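PDB 2Y0K: pyroglutatmate porin OpdO from Pseudomonas aeruginosa, which probably forms a beta-barrel channel in the outer membrane that lets small solutes, perhaps pyroglutamate, diffuse into the cell. Local coordinates for residues Ser109-Gly114 with Ala138-Gln143; Val142-Gly147 with Asp187-Pro192. All blocks are in the same frame, centred on the assembly; numbering follows the deposited sequence.

Interaction 1: residues Ser109-Gly114 with Ala138-Gln143; sequences SLLKVG and ALLDVQ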
ATOM      1  N   SER A 109      15.440  17.754   2.843  1.00 44.18           N
ATOM      2  CA  SER A 109      14.043  17.761   2.444  1.00 45.19           C
ATOM      3  C   SER A 109      13.918  17.627   0.927  1.00 43.70           C
ATOM      4  O   SER A 109      14.776  18.103   0.190  1.00 41.85           O
ATOM      5  CB  SER A 109      13.372  19.039   2.937  1.00 40.27           C
ATOM      6  OG  SER A 109      13.514  19.134   4.339  1.00 42.03           O
ATOM      7  N   LEU A 110      12.843  16.985   0.474  1.00 37.73           N
ATOM      8  CA  LEU A 110      12.701  16.601  -0.926  1.00 34.49           C
ATOM      9  C   LEU A 110      11.323  16.895  -1.505  1.00 33.29           C
ATOM     10  O   LEU A 110      10.288  16.593  -0.903  1.00 31.53           O
ATOM     11  CB  LEU A 110      13.027  15.117  -1.105  1.00 32.34           C
ATOM     12  CG  LEU A 110      13.101  14.573  -2.536  1.00 39.35           C
ATOM     13  CD1 LEU A 110      14.254  15.206  -3.309  1.00 36.57           C
ATOM     14  CD2 LEU A 110      13.271  13.058  -2.512  1.00 38.73           C
ATOM     15  N   LEU A 111      11.337  17.498  -2.685  1.00 27.78           N
ATOM     16  CA  LEU A 111      10.146  17.775  -3.454  1.00 26.67           C
ATOM     17  C   LEU A 111      10.201  16.961  -4.738  1.00 29.66           C
ATOM     18  O   LEU A 111      11.210  16.976  -5.446  1.00 29.69           O
ATOM     19  CB  LEU A 111      10.076  19.260  -3.806  1.00 22.29           C
ATOM     20  CG  LEU A 111       8.979  19.571  -4.831  1.00 27.48           C
ATOM     21  CD1 LEU A 111       7.620  19.291  -4.250  1.00 19.85           C
ATOM     22  CD2 LEU A 111       9.038  21.010  -5.334  1.00 30.74           C
ATOM     23  N   LYS A 112       9.124  16.252  -5.048  1.00 30.55           N
ATOM     24  CA  LYS A 112       9.055  15.511  -6.303  1.00 28.41           C
ATOM     25  C   LYS A 112       7.816  15.917  -7.067  1.00 26.59           C
ATOM     26  O   LYS A 112       6.768  16.144  -6.474  1.00 27.26           O
ATOM     27  CB  LYS A 112       9.011  14.008  -6.062  1.00 25.94           C
ATOM     28  CG  LYS A 112      10.191  13.417  -5.342  1.00 27.19           C
ATOM     29  CD  LYS A 112      10.036  11.901  -5.321  1.00 34.62           C
ATOM     30  CE  LYS A 112      10.861  11.266  -4.227  1.00 38.61           C
ATOM     31  NZ  LYS A 112      10.996   9.801  -4.425  1.00 48.22           N
ATOM     32  N   VAL A 113       7.937  15.972  -8.389  1.00 27.51           N
ATOM     33  CA  VAL A 113       6.854  16.397  -9.260  1.00 26.86           C
ATOM     34  C   VAL A 113       6.880  15.536 -10.507  1.00 31.12           C
ATOM     35  O   VAL A 113       7.915  15.421 -11.162  1.00 32.74           O
ATOM     36  CB  VAL A 113       7.036  17.868  -9.701  1.00 30.41           C
ATOM     37  CG1 VAL A 113       5.843  18.327 -10.551  1.00 27.21           C
ATOM     38  CG2 VAL A 113       7.231  18.759  -8.495  1.00 27.36           C
ATOM     39  N   GLY A 114       5.738  14.948 -10.843  1.00 29.75           N
ATOM     40  CA  GLY A 114       5.661  13.990 -11.932  1.00 28.17           C
ATOM     41  C   GLY A 114       5.038  12.685 -11.454  1.00 30.85           C
ATOM     42  O   GLY A 114       4.055  12.691 -10.702  1.00 26.88           O
ATOM     43  N   ALA A 138       2.543  16.364  -7.135  1.00 26.94           N
ATOM     44  CA  ALA A 138       3.697  16.851  -6.397  1.00 28.06           C
ATOM     45  C   ALA A 138       3.656  16.300  -4.985  1.00 24.27           C
ATOM     46  O   ALA A 138       2.632  16.382  -4.315  1.00 27.40           O
ATOM     47  CB  ALA A 138       3.707  18.388  -6.372  1.00 22.98           C
ATOM     48  N   LEU A 139       4.778  15.751  -4.540  1.00 26.90           N
ATOM     49  CA  LEU A 139       4.923  15.240  -3.187  1.00 23.00           C
ATOM     50  C   LEU A 139       6.063  16.000  -2.509  1.00 29.48           C
ATOM     51  O   LEU A 139       7.110  16.228  -3.115  1.00 25.79           O
ATOM     52  CB  LEU A 139       5.267  13.749  -3.250  1.00 23.42           C
ATOM     53  CG  LEU A 139       5.619  13.019  -1.957  1.00 24.99           C
ATOM     54  CD1 LEU A 139       4.411  13.007  -1.003  1.00 32.78           C
ATOM     55  CD2 LEU A 139       6.064  11.604  -2.258  1.00 21.89           C
ATOM     56  N   LEU A 140       5.875  16.371  -1.246  1.00 30.25           N
ATOM     57  CA  LEU A 140       6.897  17.114  -0.518  1.00 27.81           C
ATOM     58  C   LEU A 140       7.170  16.441   0.824  1.00 33.90           C
ATOM     59  O   LEU A 140       6.263  16.283   1.644  1.00 34.90           O
ATOM     60  CB  LEU A 140       6.443  18.563  -0.343  1.00 27.57           C
ATOM     61  CG  LEU A 140       7.321  19.623   0.330  1.00 32.46           C
ATOM     62  CD1 LEU A 140       7.021  19.672   1.792  1.00 36.53           C
ATOM     63  CD2 LEU A 140       8.827  19.449   0.073  1.00 29.03           C
ATOM     64  N   ASP A 141       8.406  15.987   1.015  1.00 28.07           N
ATOM     65  CA  ASP A 141       8.827  15.380   2.269  1.00 30.98           C
ATOM     66  C   ASP A 141       9.804  16.312   2.978  1.00 38.05           C
ATOM     67  O   ASP A 141      10.927  16.527   2.508  1.00 37.35           O
ATOM     68  CB  ASP A 141       9.517  14.027   2.038  1.00 31.60           C
ATOM     69  CG  ASP A 141       8.559  12.939   1.571  1.00 43.31           C
ATOM     70  OD1 ASP A 141       8.348  12.816   0.344  1.00 49.57           O
ATOM     71  OD2 ASP A 141       8.029  12.189   2.422  1.00 45.36           O
ATOM     72  N   VAL A 142       9.387  16.863   4.106  1.00 35.40           N
ATOM     73  CA  VAL A 142      10.278  17.693   4.901  1.00 38.03           C
ATOM     74  C   VAL A 142      11.073  16.812   5.852  1.00 42.42           C
ATOM     75  O   VAL A 142      10.494  16.026   6.606  1.00 43.75           O
ATOM     76  CB  VAL A 142       9.514  18.748   5.714  1.00 37.91           C
ATOM     77  CG1 VAL A 142      10.488  19.578   6.537  1.00 41.93           C
ATOM     78  CG2 VAL A 142       8.709  19.645   4.781  1.00 35.49           C
ATOM     79  N   GLN A 143      12.395  16.943   5.808  1.00 40.17           N
ATOM     80  CA  GLN A 143      13.271  16.147   6.658  1.00 44.70           C
ATOM     81  C   GLN A 143      12.844  16.283   8.112  1.00 41.94           C
ATOM     82  O   GLN A 143      12.327  17.331   8.510  1.00 46.79           O
ATOM     83  CB  GLN A 143      14.725  16.619   6.505  1.00 48.39           C
ATOM     84  CG  GLN A 143      15.026  17.938   7.228  1.00 47.17           C
ATOM     85  CD  GLN A 143      16.197  18.702   6.611  1.00 53.47           C
ATOM     86  OE1 GLN A 143      16.014  19.761   6.010  1.00 49.45           O
ATOM     87  NE2 GLN A 143      17.401  18.164   6.761  1.00 55.41           N
TER
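Leu110 and Lys112 each pair with the opposite strand through two backbone hydrogen bonds, joining strands 109-113 and 138-142 in antiparallel register with axes 4.6 Å apart. Leu110 faces Asp141 and Lys112 faces Leu139 in hydrogen-bonded pairs. Leu111 with Leu140 lies between these as a non-hydrogen-bonded pair, and Val113 with Ala138 is a second one beyond Lys112. On the face of Leu111 and Leu140, each leucine reaches over the opposite backbone. Leu111 CD1 lies 3.3 Å from Leu139 O, and Leu140 CD2 lies 3.4 Å from Leu110 O. With CG of Leu111 anti to the backbone N (chi1 169°), its branch can lean across the gap. Val113 CG2 touches Ala138 CB at 4.1 Å on the same face. The other face carries Leu110, Lys112, Leu139 and Asp141. There Asp141 OD2 turns to a salt bridge with Arg151, while Leu139 packs on Leu116, Phe118 and Ala153. Ser109 OG accepts a bond from Gln143 N at 2.9 Å. Ser109 OG also donates to Gln143 OE1 at 3.1 Å, from above the amide carbonyl plane. The chemistry thus divides this piece of barrel wall into an apolar face and a mixed face, with one serine hydroxyl bonded to both backbone and side chain of Gln143.

Interaction 2: residues Val142-Gly147 with Asp187-Pro192; sequences VQEIDG and DYRLTP
Gly147 O accepts the backbone bond of this contact from Arg189 N, at 2.9 Å and nearly straight at the hydrogen (168°). The donor is tilted out of the carbonyl plane. Tyr188 CA adds a CA-H...O contact to Gly147 O at 3.4 Å. The Arg189 side chain also passes close by, with CG 3.5 Å from Gly147 O. Its CG stands beside its own backbone N (chi1 -51°), which brings the first part of the chain near the glycine carbonyl. Farther out, Glu144 OE2 rests 3.7 Å from Arg189 CD. The carboxylate and guanidinium planes are 84° apart and the charged groups do not form a salt bridge. A bend at chi3 helps carry the guanidinium back to its own segment, where Arg189 NH2 donates to Pro192 O at 2.9 Å. That oxygen lies at the edge of the guanidinium, in its plane. The Tyr188 ring turns an edge to Asp146 O, which is 3.5 Å from Tyr188 CE1. Gly147 closes the loop between strands 138-142 and 148-159, and the contact ties that loop to strand 175-189. Strand 148-159, which the loop enters, lies between strands 138-142 and 175-189: a backbone hydrogen bond joins Thr149 and Asp187, and Leu148 touches Tyr188.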
ATOM      1  N   VAL A 142       9.387  16.863   4.106  1.00 35.40           N
ATOM      2  CA  VAL A 142      10.278  17.693   4.901  1.00 38.03           C
ATOM      3  C   VAL A 142      11.073  16.812   5.852  1.00 42.42           C
ATOM      4  O   VAL A 142      10.494  16.026   6.606  1.00 43.75           O
ATOM      5  CB  VAL A 142       9.514  18.748   5.714  1.00 37.91           C
ATOM      6  CG1 VAL A 142      10.488  19.578   6.537  1.00 41.93           C
ATOM      7  CG2 VAL A 142       8.709  19.645   4.781  1.00 35.49           C
ATOM      8  N   GLN A 143      12.395  16.943   5.808  1.00 40.17           N
ATOM      9  CA  GLN A 143      13.271  16.147   6.658  1.00 44.70           C
ATOM     10  C   GLN A 143      12.844  16.283   8.112  1.00 41.94           C
ATOM     11  O   GLN A 143      12.327  17.331   8.510  1.00 46.79           O
ATOM     12  CB  GLN A 143      14.725  16.619   6.505  1.00 48.39           C
ATOM     13  CG  GLN A 143      15.026  17.938   7.228  1.00 47.17           C
ATOM     14  CD  GLN A 143      16.197  18.702   6.611  1.00 53.47           C
ATOM     15  OE1 GLN A 143      16.014  19.761   6.010  1.00 49.45           O
ATOM     16  NE2 GLN A 143      17.401  18.164   6.761  1.00 55.41           N
ATOM     17  N   GLU A 144      13.072  15.237   8.904  1.00 42.28           N
ATOM     18  CA  GLU A 144      12.783  15.279  10.341  1.00 41.81           C
ATOM     19  C   GLU A 144      13.517  16.437  11.019  1.00 45.82           C
ATOM     20  O   GLU A 144      14.732  16.572  10.893  1.00 48.73           O
ATOM     21  CB  GLU A 144      13.108  13.943  11.027  1.00 41.81           C
ATOM     22  CG  GLU A 144      13.098  14.009  12.560  1.00 47.42           C
ATOM     23  CD  GLU A 144      12.803  12.667  13.238  1.00 51.46           C
ATOM     24  OE1 GLU A 144      12.209  11.771  12.594  1.00 52.11           O
ATOM     25  OE2 GLU A 144      13.150  12.520  14.430  1.00 55.04           O
ATOM     26  N   ILE A 145      12.762  17.267  11.739  1.00 51.44           N
ATOM     27  CA  ILE A 145      13.289  18.505  12.307  1.00 52.12           C
ATOM     28  C   ILE A 145      13.690  18.351  13.772  1.00 54.23           C
ATOM     29  O   ILE A 145      14.881  18.335  14.105  1.00 68.62           O
ATOM     30  CB  ILE A 145      12.307  19.690  12.104  1.00 51.16           C
ATOM     31  CG1 ILE A 145      12.910  20.728  11.160  1.00 54.92           C
ATOM     32  CG2 ILE A 145      11.930  20.355  13.418  1.00 61.01           C
ATOM     33  CD1 ILE A 145      12.937  20.300   9.708  1.00 48.75           C
ATOM     34  N   ASP A 146      12.706  18.231  14.647  1.00 46.68           N
ATOM     35  CA  ASP A 146      12.984  18.077  16.064  1.00 54.81           C
ATOM     36  C   ASP A 146      12.179  16.870  16.516  1.00 47.55           C
ATOM     37  O   ASP A 146      11.540  16.884  17.569  1.00 48.87           O
ATOM     38  CB  ASP A 146      12.570  19.342  16.834  1.00 56.69           C
ATOM     39  CG  ASP A 146      13.137  19.391  18.250  1.00 56.02           C
ATOM     40  OD1 ASP A 146      14.353  19.154  18.427  1.00 64.14           O
ATOM     41  OD2 ASP A 146      12.361  19.674  19.186  1.00 49.60           O
ATOM     42  N   GLY A 147      12.216  15.828  15.690  1.00 39.78           N
ATOM     43  CA  GLY A 147      11.400  14.650  15.897  1.00 43.99           C
ATOM     44  C   GLY A 147      10.141  14.692  15.056  1.00 39.55           C
ATOM     45  O   GLY A 147       9.338  13.766  15.095  1.00 37.18           O
ATOM     46  N   ASP A 187       4.300  13.573  11.358  1.00 25.51           N
ATOM     47  CA  ASP A 187       4.615  12.437  12.218  1.00 29.92           C
ATOM     48  C   ASP A 187       5.606  12.898  13.282  1.00 33.35           C
ATOM     49  O   ASP A 187       6.726  13.295  12.964  1.00 32.46           O
ATOM     50  CB  ASP A 187       5.174  11.275  11.390  1.00 31.94           C
ATOM     51  CG  ASP A 187       4.236  10.873  10.251  1.00 34.47           C
ATOM     52  OD1 ASP A 187       3.065  10.567  10.542  1.00 35.41           O
ATOM     53  OD2 ASP A 187       4.646  10.899   9.065  1.00 35.64           O
ATOM     54  N   TYR A 188       5.178  12.864  14.541  1.00 27.12           N
ATOM     55  CA  TYR A 188       5.968  13.414  15.635  1.00 28.14           C
ATOM     56  C   TYR A 188       6.358  12.377  16.672  1.00 30.47           C
ATOM     57  O   TYR A 188       5.505  11.700  17.243  1.00 27.73           O
ATOM     58  CB  TYR A 188       5.219  14.562  16.325  1.00 26.69           C
ATOM     59  CG  TYR A 188       6.042  15.239  17.397  1.00 34.82           C
ATOM     60  CD1 TYR A 188       7.310  15.730  17.112  1.00 38.19           C
ATOM     61  CD2 TYR A 188       5.561  15.388  18.688  1.00 38.53           C
ATOM     62  CE1 TYR A 188       8.073  16.346  18.078  1.00 39.02           C
ATOM     63  CE2 TYR A 188       6.324  16.010  19.668  1.00 40.04           C
ATOM     64  CZ  TYR A 188       7.576  16.490  19.353  1.00 42.76           C
ATOM     65  OH  TYR A 188       8.356  17.101  20.312  1.00 48.38           O
ATOM     66  N   ARG A 189       7.660  12.272  16.927  1.00 35.23           N
ATOM     67  CA  ARG A 189       8.177  11.362  17.941  1.00 33.70           C
ATOM     68  C   ARG A 189       8.143  12.018  19.316  1.00 34.02           C
ATOM     69  O   ARG A 189       9.028  12.793  19.661  1.00 39.27           O
ATOM     70  CB  ARG A 189       9.600  10.924  17.587  1.00 29.69           C
ATOM     71  CG  ARG A 189       9.718  10.405  16.171  1.00 35.63           C
ATOM     72  CD  ARG A 189      11.111   9.852  15.882  1.00 41.53           C
ATOM     73  NE  ARG A 189      11.364   8.641  16.659  1.00 47.82           N
ATOM     74  CZ  ARG A 189      12.391   7.821  16.458  1.00 50.54           C
ATOM     75  NH1 ARG A 189      13.268   8.077  15.496  1.00 51.12           N
ATOM     76  NH2 ARG A 189      12.541   6.741  17.216  1.00 45.61           N
ATOM     77  N   LEU A 190       7.111  11.705  20.092  1.00 35.08           N
ATOM     78  CA  LEU A 190       6.964  12.237  21.439  1.00 34.82           C
ATOM     79  C   LEU A 190       8.142  11.797  22.283  1.00 35.93           C
ATOM     80  O   LEU A 190       8.646  12.545  23.115  1.00 39.88           O
ATOM     81  CB  LEU A 190       5.668  11.731  22.071  1.00 31.58           C
ATOM     82  CG  LEU A 190       4.384  12.097  21.327  1.00 39.15           C
ATOM     83  CD1 LEU A 190       3.195  12.072  22.272  1.00 37.88           C
ATOM     84  CD2 LEU A 190       4.523  13.470  20.714  1.00 39.58           C
ATOM     85  N   THR A 191       8.550  10.553  22.070  1.00 36.61           N
ATOM     86  CA  THR A 191       9.746  10.004  22.678  1.00 37.94           C
ATOM     87  C   THR A 191      10.364   9.077  21.636  1.00 38.12           C
ATOM     88  O   THR A 191       9.838   8.958  20.530  1.00 35.52           O
ATOM     89  CB  THR A 191       9.409   9.206  23.933  1.00 31.50           C
ATOM     90  OG1 THR A 191       8.787   7.975  23.557  1.00 34.58           O
ATOM     91  CG2 THR A 191       8.476  10.004  24.839  1.00 40.48           C
ATOM     92  N   PRO A 192      11.492   8.432  21.968  1.00 40.48           N
ATOM     93  CA  PRO A 192      12.064   7.527  20.966  1.00 38.83           C
ATOM     94  C   PRO A 192      11.150   6.345  20.650  1.00 39.35           C
ATOM     95  O   PRO A 192      11.291   5.733  19.598  1.00 37.52           O
ATOM     96  CB  PRO A 192      13.348   7.038  21.642  1.00 42.17           C
ATOM     97  CG  PRO A 192      13.743   8.185  22.545  1.00 40.68           C
ATOM     98  CD  PRO A 192      12.428   8.692  23.081  1.00 40.00           C
TER

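Interactions 1 and 2 follow each other along one chain and share Val142 and Gln143. Their centres are about 17 Å apart, and they touch only through that shared stretch. Interaction 1 joins neighbouring strands, and its second strand runs into the loop used by interaction 2. Gln143 is fastened to Ser109 on the first side; Gly147 is bonded to Arg189 on the other. The loop is therefore held at both ends, at the rim of the barrel wall. The centre of interaction 1 is about 19 Å, and that of interaction 2 about 23 Å, from the centre of the chain. A bound C8E is about 7 Å from the Val142 side chain, and a C8E is about 9 Å from that of Tyr188; neither is in contact.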